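Calcium homeostasis modulator protein 5 (Homo sapiens, PDB 7D60) may assemble into undecameric, cone-shaped large-pore channels in the membrane, with gating and ion conductance likely regulated by membrane lipids. Local coordinates at residues Y20-M23 with A24-V28; Y50-V53 with F54-P58; L210-S213 with F214-T217. All coordinates share one frame; numbering follows the deposited sequence.

Interaction 1: Y20-M23 with A24-V28; sequences YSFM and ALLTV. With PA8 (1,2-dioctanoyl-sn-glycero-3-phosphate), chain L; PA8 (1,2-dioctanoyl-sn-glycero-3-phosphate), chain O.
The Phe22 ring has Leu26 obliquely beside it and, at its edge and in its plane, C18 of the phosphatidic acid lipid of chain O. The nearest carbons of this helical i/i+4 pair are Phe22 CE1 and Leu26 CD1, 3.7 Å apart. The tail of the same lipid runs on to Leu26, where its C19 lies 3.8 Å from Leu26 CD1. Phe22 thus meets a neighbour one turn along and an acyl chain with the same side of its ring, mainly through CD1 and CE1. Its CG stands opposite the backbone N across the first side-chain bond (chi1 -162°), which carries the end of the ring forward to Leu26 in the next turn.

Tyr20 is lined by two lipids. Ester carbonyl oxygen O8 of the chain O lipid sits over the ring centre, 3.8 Å above its plane, while C6 of the chain L lipid approaches obliquely, 3.7 Å from Tyr20 CE2. Met23 CE fills part of the ring's edge, in plane. Ser21 OG, hydrogen-bonded to Val17 O, lies near the tail end of the chain L lipid.

On the backbone, Met23 O accepts two bonds from Thr27, which come from opposite faces of the carbonyl plane. Thr27 OG1 is 2.7 Å from Met23 O, and Thr27 N donates to that oxygen over 3.2 Å. With OG1 turned back beside its own backbone N (chi1 -51°), the threonine hydroxyl is satisfied inside the helix. Met23 and Thr27 also touch Met113 of helix 109-120. This is a membrane-spanning helix, S1, whose lipid-facing side contributes Tyr20, Phe22 and Leu26 to phosphatidic acid pockets and whose threonine bonds to the carbonyl one turn back.

Interaction 2: Y50-V53 with F54-P58; sequences YGLV and FLFAP
Transmembrane helix 47-68, the S2 segment, places Tyr50 beside Phe54 and Leu52 beside Phe56, two i/i+4 pairs on a helix that is kinked near a proline. Tyr50 and Phe54 lie alongside each other and point the same way. Their rings are oblique, with centroids 5.3 Å apart and planes at 54°. Phe54 CD1 lies over one face of the tyrosine, and the closest ring carbons are Tyr50 CE2 and Phe54 CE1, 3.8 Å apart. The edge of the phenylalanine also faces the backbone: Phe54 CD1 is 3.6 Å from Tyr50 O.

Leu52 and Phe56 likewise run side by side. Leu52 CD1 approaches Phe56 CE2 to 3.6 Å, and the neighbouring ring carbon Phe56 CD2 lies 3.4 Å from Leu52 O, which is near the plane of the ring at its edge. The ring gets there because its CG sits beside the backbone N, opposite the carbonyl carbon (chi1 -72°), and so leans back over the preceding turn.

Along 54-58 the regular helical bonding is interrupted, as in a proline kink: Pro58 has no N-H to give, and the N of Leu55 is not bonded to the turn before. One backbone bond does span the two halves, from Ala57 N to Val53 O at 3.0 Å, with an N-H...O angle of 157°. Val53 CG1 and Ala57 CB follow this bond on one side of the helix.

Within the chain, Phe39 meets both aromatic rings, edge-to-face with Phe54. From the second subunit, Gln180 OE1 is hydrogen-bonded to Tyr50 OH, and Trp184 packs on Val53 and Pro58 and meets Phe54 edge-to-face.

Interaction 3: L210-S213 with F214-T217; sequences LQLS and FWKT
Ser213 O receives two bonds from Thr217, one turn further along the helix. The hydroxyl Thr217 OG1 donates to Ser213 O at 2.7 Å, lying in the carbonyl plane with a C=O...O angle of 158°. Thr217 N adds only a weak bond to the same oxygen. The threonine's first torsion (chi1 -46°) folds OG1 back beside its own backbone N, within reach of that carbonyl. A valine at Thr217 would probably leave Ser213 O without its hydroxyl partner, with just the weak bond from the backbone N.

Two firmer backbone bonds run alongside: Trp215 N donates to Gln211 O at 3.1 Å, and Lys216 N to Leu212 O at 3.2 Å, the latter from well above the carbonyl plane. Lys216 also lays its aliphatic stem along that oxygen, with Lys216 CG 3.5 Å from Leu212 O. The bond from Phe214 N to Leu210 O is weak. This is the start of the long, probably cytoplasmic helix 209-246, which follows S4 through a short connection; Leu212 lies close to Arg202, a phosphatidic acid-binding residue.

Among the side chains, Leu212 CD1 comes obliquely to the indole, 4.0 Å from Trp215 CE3. Val207 touches both of these side chains. Phe271 also meets the indole, and Tyr278 meets Phe214 edge-to-face. A third subunit reaches this turn as well, its Thr78 packing on Leu212 and its Met256 on Phe214.

How the interactions relate
Along the chain the three contacts follow in series, each within a single helix: interaction 1 on helix 15-38 (S1), interaction 2 on helix 47-68 (S2), and interaction 3 on helix 209-246. The first two lie in the membrane, on successive helices, with centres about 20 Å apart and nearest atoms about 8 Å apart. Interaction 3, probably cytoplasmic, lies about 30 Å from interaction 1 and about 43 Å from interaction 2 between centres, and on the opposite side of the chain's centre from interaction 2. None touches another. Their surroundings differ: interaction 1 borders lipid and touches no other protein chain, whereas interactions 2 and 3 meet different neighbouring subunits of the undecamer.

Interaction 1: Y20-M23 with A24-V28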
loop_
_atom_site.group_PDB
_atom_site.type_symbol
_atom_site.label_atom_id
_atom_site.label_comp_id
_atom_site.label_asym_id
_atom_site.label_seq_id
_atom_site.Cartn_x
_atom_site.Cartn_y
_atom_site.Cartn_z
ATOM N N TYR A 20 4.702 35.619 14.128
ATOM C CA TYR A 20 3.696 36.112 15.058
ATOM C C TYR A 20 2.391 35.336 14.982
ATOM O O TYR A 20 1.593 35.410 15.920
ATOM C CB TYR A 20 3.425 37.594 14.809
ATOM C CG TYR A 20 4.414 38.515 15.475
ATOM C CD1 TYR A 20 4.831 38.288 16.776
ATOM C CD2 TYR A 20 4.930 39.612 14.804
ATOM C CE1 TYR A 20 5.738 39.129 17.388
ATOM C CE2 TYR A 20 5.837 40.456 15.403
ATOM C CZ TYR A 20 6.235 40.211 16.695
ATOM O OH TYR A 20 7.138 41.054 17.297
ATOM N N SER A 21 2.150 34.599 13.901
ATOM C CA SER A 21 0.975 33.744 13.811
ATOM C C SER A 21 1.214 32.368 14.400
ATOM O O SER A 21 0.259 31.703 14.810
ATOM C CB SER A 21 0.533 33.593 12.356
ATOM O OG SER A 21 -0.122 34.760 11.900
ATOM N N PHE A 22 2.466 31.916 14.434
ATOM C CA PHE A 22 2.780 30.664 15.105
ATOM C C PHE A 22 2.864 30.846 16.611
ATOM O O PHE A 22 2.705 29.877 17.359
ATOM C CB PHE A 22 4.091 30.094 14.568
ATOM C CG PHE A 22 4.279 28.641 14.863
ATOM C CD1 PHE A 22 5.145 28.231 15.861
ATOM C CD2 PHE A 22 3.581 27.682 14.147
ATOM C CE1 PHE A 22 5.319 26.888 16.140
ATOM C CE2 PHE A 22 3.748 26.338 14.420
ATOM C CZ PHE A 22 4.618 25.941 15.419
ATOM N N MET A 23 3.119 32.069 17.071
ATOM C CA MET A 23 3.084 32.343 18.501
ATOM C C MET A 23 1.657 32.365 19.024
ATOM O O MET A 23 1.414 31.981 20.172
ATOM C CB MET A 23 3.774 33.670 18.797
ATOM C CG MET A 23 4.335 33.770 20.193
ATOM S SD MET A 23 5.624 35.015 20.311
ATOM C CE MET A 23 4.671 36.495 20.029
ATOM N N ALA A 24 0.705 32.810 18.204
ATOM C CA ALA A 24 -0.688 32.833 18.630
ATOM C C ALA A 24 -1.292 31.440 18.653
ATOM O O ALA A 24 -2.168 31.161 19.477
ATOM C CB ALA A 24 -1.501 33.746 17.717
ATOM N N LEU A 25 -0.841 30.556 17.768
ATOM C CA LEU A 25 -1.355 29.193 17.756
ATOM C C LEU A 25 -0.788 28.372 18.906
ATOM O O LEU A 25 -1.422 27.407 19.345
ATOM C CB LEU A 25 -1.048 28.541 16.405
ATOM C CG LEU A 25 -1.676 27.204 15.996
ATOM C CD1 LEU A 25 -1.927 27.217 14.503
ATOM C CD2 LEU A 25 -0.786 26.020 16.342
ATOM N N LEU A 26 0.392 28.734 19.406
ATOM C CA LEU A 26 0.948 28.034 20.556
ATOM C C LEU A 26 0.335 28.527 21.858
ATOM O O LEU A 26 0.221 27.764 22.820
ATOM C CB LEU A 26 2.465 28.198 20.591
ATOM C CG LEU A 26 3.267 27.098 19.897
ATOM C CD1 LEU A 26 4.709 27.527 19.723
ATOM C CD2 LEU A 26 3.182 25.807 20.686
ATOM N N THR A 27 -0.060 29.801 21.905
ATOM C CA THR A 27 -0.669 30.358 23.108
ATOM C C THR A 27 -2.097 29.862 23.292
ATOM O O THR A 27 -2.535 29.642 24.426
ATOM C CB THR A 27 -0.624 31.883 23.039
ATOM O OG1 THR A 27 0.711 32.300 22.735
ATOM C CG2 THR A 27 -1.015 32.499 24.352
ATOM N N VAL A 28 -2.825 29.657 22.195
ATOM C CA VAL A 28 -4.189 29.146 22.281
ATOM C C VAL A 28 -4.182 27.686 22.716
ATOM O O VAL A 28 -4.931 27.284 23.613
ATOM C CB VAL A 28 -4.913 29.342 20.937
ATOM C CG1 VAL A 28 -6.168 28.498 20.853
ATOM C CG2 VAL A 28 -5.247 30.807 20.734
HETATM O O1 PA8 L . 8.708 45.274 8.633
HETATM O O2 PA8 L . 8.687 47.395 7.370
HETATM P P1 PA8 L . 7.877 46.478 8.256
HETATM O O3 PA8 L . 6.652 46.019 7.503
HETATM O O4 PA8 L . 7.407 47.291 9.612
HETATM C C1 PA8 L . 6.170 46.983 10.189
HETATM C C2 PA8 L . 6.280 45.639 10.908
HETATM C C3 PA8 L . 6.861 45.856 12.305
HETATM O O5 PA8 L . 5.811 46.053 13.208
HETATM C C4 PA8 L . 5.661 45.049 14.172
HETATM O O6 PA8 L . 6.441 44.160 14.232
HETATM C C5 PA8 L . 4.490 45.094 15.151
HETATM C C6 PA8 L . 4.185 43.724 15.748
HETATM C C7 PA8 L . 3.009 43.741 16.722
HETATM O O7 PA8 L . 5.014 45.050 11.008
HETATM C C12 PA8 L . 4.723 44.076 10.046
HETATM O O8 PA8 L . 5.413 43.939 9.097
HETATM C C13 PA8 L . 3.502 43.175 10.207
HETATM C C14 PA8 L . 3.307 42.659 11.630
HETATM C C15 PA8 L . 2.003 41.877 11.768
HETATM C C16 PA8 L . 1.724 41.479 13.212
HETATM C C17 PA8 L . 0.466 40.630 13.367
HETATM C C18 PA8 L . 0.493 39.376 12.498
HETATM C C19 PA8 L . -0.475 38.306 12.995
HETATM O O1 PA8 O . 10.625 42.796 13.653
HETATM O O2 PA8 O . 12.958 42.301 13.016
HETATM P P1 PA8 O . 11.797 41.870 13.882
HETATM O O3 PA8 O . 12.207 41.919 15.335
HETATM O O4 PA8 O . 11.365 40.331 13.490
HETATM C C1 PA8 O . 11.822 39.293 14.306
HETATM C C2 PA8 O . 10.847 38.125 14.189
HETATM C C3 PA8 O . 11.425 37.095 13.218
HETATM O O5 PA8 O . 11.601 35.870 13.873
HETATM C C4 PA8 O . 11.523 34.755 13.030
HETATM O O6 PA8 O . 11.690 34.876 11.864
HETATM C C5 PA8 O . 11.234 33.374 13.615
HETATM C C6 PA8 O . 9.925 32.784 13.096
HETATM C C7 PA8 O . 10.109 31.928 11.846
HETATM O O7 PA8 O . 10.658 37.563 15.458
HETATM C C12 PA8 O . 9.366 37.093 15.721
HETATM O O8 PA8 O . 8.461 37.383 15.014
HETATM C C13 PA8 O . 9.129 36.202 16.935
HETATM C C14 PA8 O . 8.551 34.846 16.545
HETATM C C15 PA8 O . 8.874 33.774 17.581
HETATM C C16 PA8 O . 8.155 32.462 17.292
HETATM C C17 PA8 O . 8.500 31.383 18.313
HETATM C C18 PA8 O . 7.701 30.103 18.087
HETATM C C19 PA8 O . 8.142 28.982 19.023
#

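Interaction 2: Y50-V53 with F54-P58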
loop_
_atom_site.group_PDB
_atom_site.type_symbol
_atom_site.label_atom_id
_atom_site.label_comp_id
_atom_site.label_asym_id
_atom_site.label_seq_id
_atom_site.Cartn_x
_atom_site.Cartn_y
_atom_site.Cartn_z
ATOM N N TYR A 50 -6.383 31.888 43.778
ATOM C CA TYR A 50 -6.167 30.753 42.890
ATOM C C TYR A 50 -6.394 31.113 41.428
ATOM O O TYR A 50 -5.636 30.678 40.558
ATOM C CB TYR A 50 -7.079 29.601 43.297
ATOM C CG TYR A 50 -6.929 28.363 42.464
ATOM C CD1 TYR A 50 -7.898 28.005 41.551
ATOM C CD2 TYR A 50 -5.826 27.545 42.597
ATOM C CE1 TYR A 50 -7.774 26.868 40.800
ATOM C CE2 TYR A 50 -5.692 26.408 41.841
ATOM C CZ TYR A 50 -6.668 26.078 40.944
ATOM O OH TYR A 50 -6.544 24.947 40.184
ATOM N N GLY A 51 -7.428 31.898 41.132
ATOM C CA GLY A 51 -7.704 32.236 39.750
ATOM C C GLY A 51 -6.854 33.355 39.210
ATOM O O GLY A 51 -6.660 33.442 37.995
ATOM N N LEU A 52 -6.334 34.202 40.085
ATOM C CA LEU A 52 -5.518 35.339 39.708
ATOM C C LEU A 52 -4.046 34.973 39.569
ATOM O O LEU A 52 -3.262 35.792 39.091
ATOM C CB LEU A 52 -5.706 36.436 40.754
ATOM C CG LEU A 52 -5.416 37.905 40.555
ATOM C CD1 LEU A 52 -6.334 38.400 39.486
ATOM C CD2 LEU A 52 -5.712 38.625 41.839
ATOM N N VAL A 53 -3.661 33.771 39.984
ATOM C CA VAL A 53 -2.318 33.243 39.760
ATOM C C VAL A 53 -2.235 32.509 38.429
ATOM O O VAL A 53 -1.259 32.652 37.695
ATOM C CB VAL A 53 -1.915 32.348 40.957
ATOM C CG1 VAL A 53 -0.845 31.349 40.597
ATOM C CG2 VAL A 53 -1.413 33.203 42.092
ATOM N N PHE A 54 -3.278 31.777 38.043
ATOM C CA PHE A 54 -3.310 31.138 36.732
ATOM C C PHE A 54 -3.438 32.132 35.586
ATOM O O PHE A 54 -3.246 31.748 34.431
ATOM C CB PHE A 54 -4.464 30.146 36.659
ATOM C CG PHE A 54 -4.091 28.743 37.016
ATOM C CD1 PHE A 54 -3.982 28.356 38.338
ATOM C CD2 PHE A 54 -3.879 27.804 36.026
ATOM C CE1 PHE A 54 -3.655 27.067 38.663
ATOM C CE2 PHE A 54 -3.553 26.514 36.346
ATOM C CZ PHE A 54 -3.441 26.144 37.666
ATOM N N LEU A 55 -3.767 33.386 35.873
ATOM C CA LEU A 55 -3.865 34.451 34.887
ATOM C C LEU A 55 -2.533 35.165 34.685
ATOM O O LEU A 55 -2.102 35.368 33.549
ATOM C CB LEU A 55 -4.938 35.447 35.332
ATOM C CG LEU A 55 -5.788 36.239 34.346
ATOM C CD1 LEU A 55 -6.372 35.348 33.288
ATOM C CD2 LEU A 55 -6.885 36.932 35.109
ATOM N N PHE A 56 -1.861 35.531 35.774
ATOM C CA PHE A 56 -0.713 36.422 35.715
ATOM C C PHE A 56 0.636 35.731 35.855
ATOM O O PHE A 56 1.647 36.318 35.466
ATOM C CB PHE A 56 -0.827 37.494 36.799
ATOM C CG PHE A 56 -1.875 38.519 36.515
ATOM C CD1 PHE A 56 -1.811 39.288 35.371
ATOM C CD2 PHE A 56 -2.925 38.716 37.389
ATOM C CE1 PHE A 56 -2.776 40.234 35.104
ATOM C CE2 PHE A 56 -3.892 39.661 37.124
ATOM C CZ PHE A 56 -3.815 40.418 35.982
ATOM N N ALA A 57 0.697 34.533 36.407
ATOM C CA ALA A 57 1.992 33.871 36.525
ATOM C C ALA A 57 2.509 33.273 35.214
ATOM O O ALA A 57 3.724 33.308 35.004
ATOM C CB ALA A 57 1.973 32.806 37.624
ATOM N N PRO A 58 1.693 32.706 34.307
ATOM C CA PRO A 58 2.244 32.403 32.978
ATOM C C PRO A 58 2.527 33.629 32.129
ATOM O O PRO A 58 3.213 33.501 31.112
ATOM C CB PRO A 58 1.165 31.524 32.340
ATOM C CG PRO A 58 0.507 30.912 33.453
ATOM C CD PRO A 58 0.424 31.973 34.480
#

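Interaction 3: L210-S213 with F214-T217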
loop_
_atom_site.group_PDB
_atom_site.type_symbol
_atom_site.label_atom_id
_atom_site.label_comp_id
_atom_site.label_asym_id
_atom_site.label_seq_id
_atom_site.Cartn_x
_atom_site.Cartn_y
_atom_site.Cartn_z
ATOM N N LEU A 210 14.110 54.457 0.997
ATOM C CA LEU A 210 15.035 53.739 0.133
ATOM C C LEU A 210 16.380 53.517 0.811
ATOM O O LEU A 210 16.995 52.463 0.639
ATOM C CB LEU A 210 15.205 54.502 -1.176
ATOM C CG LEU A 210 15.374 53.685 -2.448
ATOM C CD1 LEU A 210 14.217 52.738 -2.616
ATOM C CD2 LEU A 210 15.463 54.611 -3.629
ATOM N N GLN A 211 16.847 54.492 1.586
ATOM C CA GLN A 211 18.101 54.330 2.307
ATOM C C GLN A 211 17.950 53.382 3.486
ATOM O O GLN A 211 18.914 52.717 3.868
ATOM C CB GLN A 211 18.607 55.686 2.779
ATOM C CG GLN A 211 20.076 55.722 3.048
ATOM C CD GLN A 211 20.560 57.096 3.409
ATOM O OE1 GLN A 211 19.792 58.050 3.425
ATOM N NE2 GLN A 211 21.842 57.210 3.705
ATOM N N LEU A 212 16.758 53.305 4.072
ATOM C CA LEU A 212 16.507 52.347 5.138
ATOM C C LEU A 212 16.439 50.923 4.619
ATOM O O LEU A 212 16.709 49.986 5.372
ATOM C CB LEU A 212 15.214 52.710 5.863
ATOM C CG LEU A 212 14.890 52.008 7.178
ATOM C CD1 LEU A 212 15.729 52.558 8.298
ATOM C CD2 LEU A 212 13.428 52.153 7.490
ATOM N N SER A 213 16.101 50.737 3.349
ATOM C CA SER A 213 16.076 49.403 2.772
ATOM C C SER A 213 17.473 48.893 2.456
ATOM O O SER A 213 17.702 47.681 2.472
ATOM C CB SER A 213 15.217 49.404 1.514
ATOM O OG SER A 213 15.033 48.094 1.029
ATOM N N PHE A 214 18.408 49.792 2.156
ATOM C CA PHE A 214 19.797 49.398 1.982
ATOM C C PHE A 214 20.474 49.132 3.315
ATOM O O PHE A 214 21.307 48.230 3.410
ATOM C CB PHE A 214 20.562 50.477 1.217
ATOM C CG PHE A 214 22.020 50.188 1.081
ATOM C CD1 PHE A 214 22.460 49.171 0.255
ATOM C CD2 PHE A 214 22.953 50.910 1.795
ATOM C CE1 PHE A 214 23.799 48.891 0.137
ATOM C CE2 PHE A 214 24.288 50.625 1.684
ATOM C CZ PHE A 214 24.711 49.618 0.852
ATOM N N TRP A 215 20.127 49.916 4.336
ATOM C CA TRP A 215 20.678 49.755 5.676
ATOM C C TRP A 215 20.311 48.400 6.269
ATOM O O TRP A 215 21.126 47.774 6.950
ATOM C CB TRP A 215 20.169 50.910 6.540
ATOM C CG TRP A 215 20.753 51.105 7.902
ATOM C CD1 TRP A 215 21.665 50.325 8.539
ATOM C CD2 TRP A 215 20.445 52.170 8.802
ATOM N NE1 TRP A 215 21.939 50.831 9.778
ATOM C CE2 TRP A 215 21.204 51.969 9.963
ATOM C CE3 TRP A 215 19.597 53.276 8.737
ATOM C CZ2 TRP A 215 21.144 52.830 11.049
ATOM C CZ3 TRP A 215 19.538 54.129 9.814
ATOM C CH2 TRP A 215 20.304 53.902 10.954
ATOM N N LYS A 216 19.105 47.913 5.999
ATOM C CA LYS A 216 18.715 46.601 6.497
ATOM C C LYS A 216 19.375 45.472 5.724
ATOM O O LYS A 216 19.577 44.390 6.279
ATOM C CB LYS A 216 17.201 46.440 6.439
ATOM C CG LYS A 216 16.461 47.179 7.520
ATOM C CD LYS A 216 14.973 47.173 7.246
ATOM C CE LYS A 216 14.217 47.998 8.270
ATOM N NZ LYS A 216 14.904 48.017 9.587
ATOM N N THR A 217 19.692 45.688 4.451
ATOM C CA THR A 217 20.388 44.668 3.677
ATOM C C THR A 217 21.846 44.559 4.096
ATOM O O THR A 217 22.408 43.460 4.118
ATOM C CB THR A 217 20.282 44.983 2.187
ATOM O OG1 THR A 217 18.932 45.339 1.877
ATOM C CG2 THR A 217 20.676 43.789 1.348
#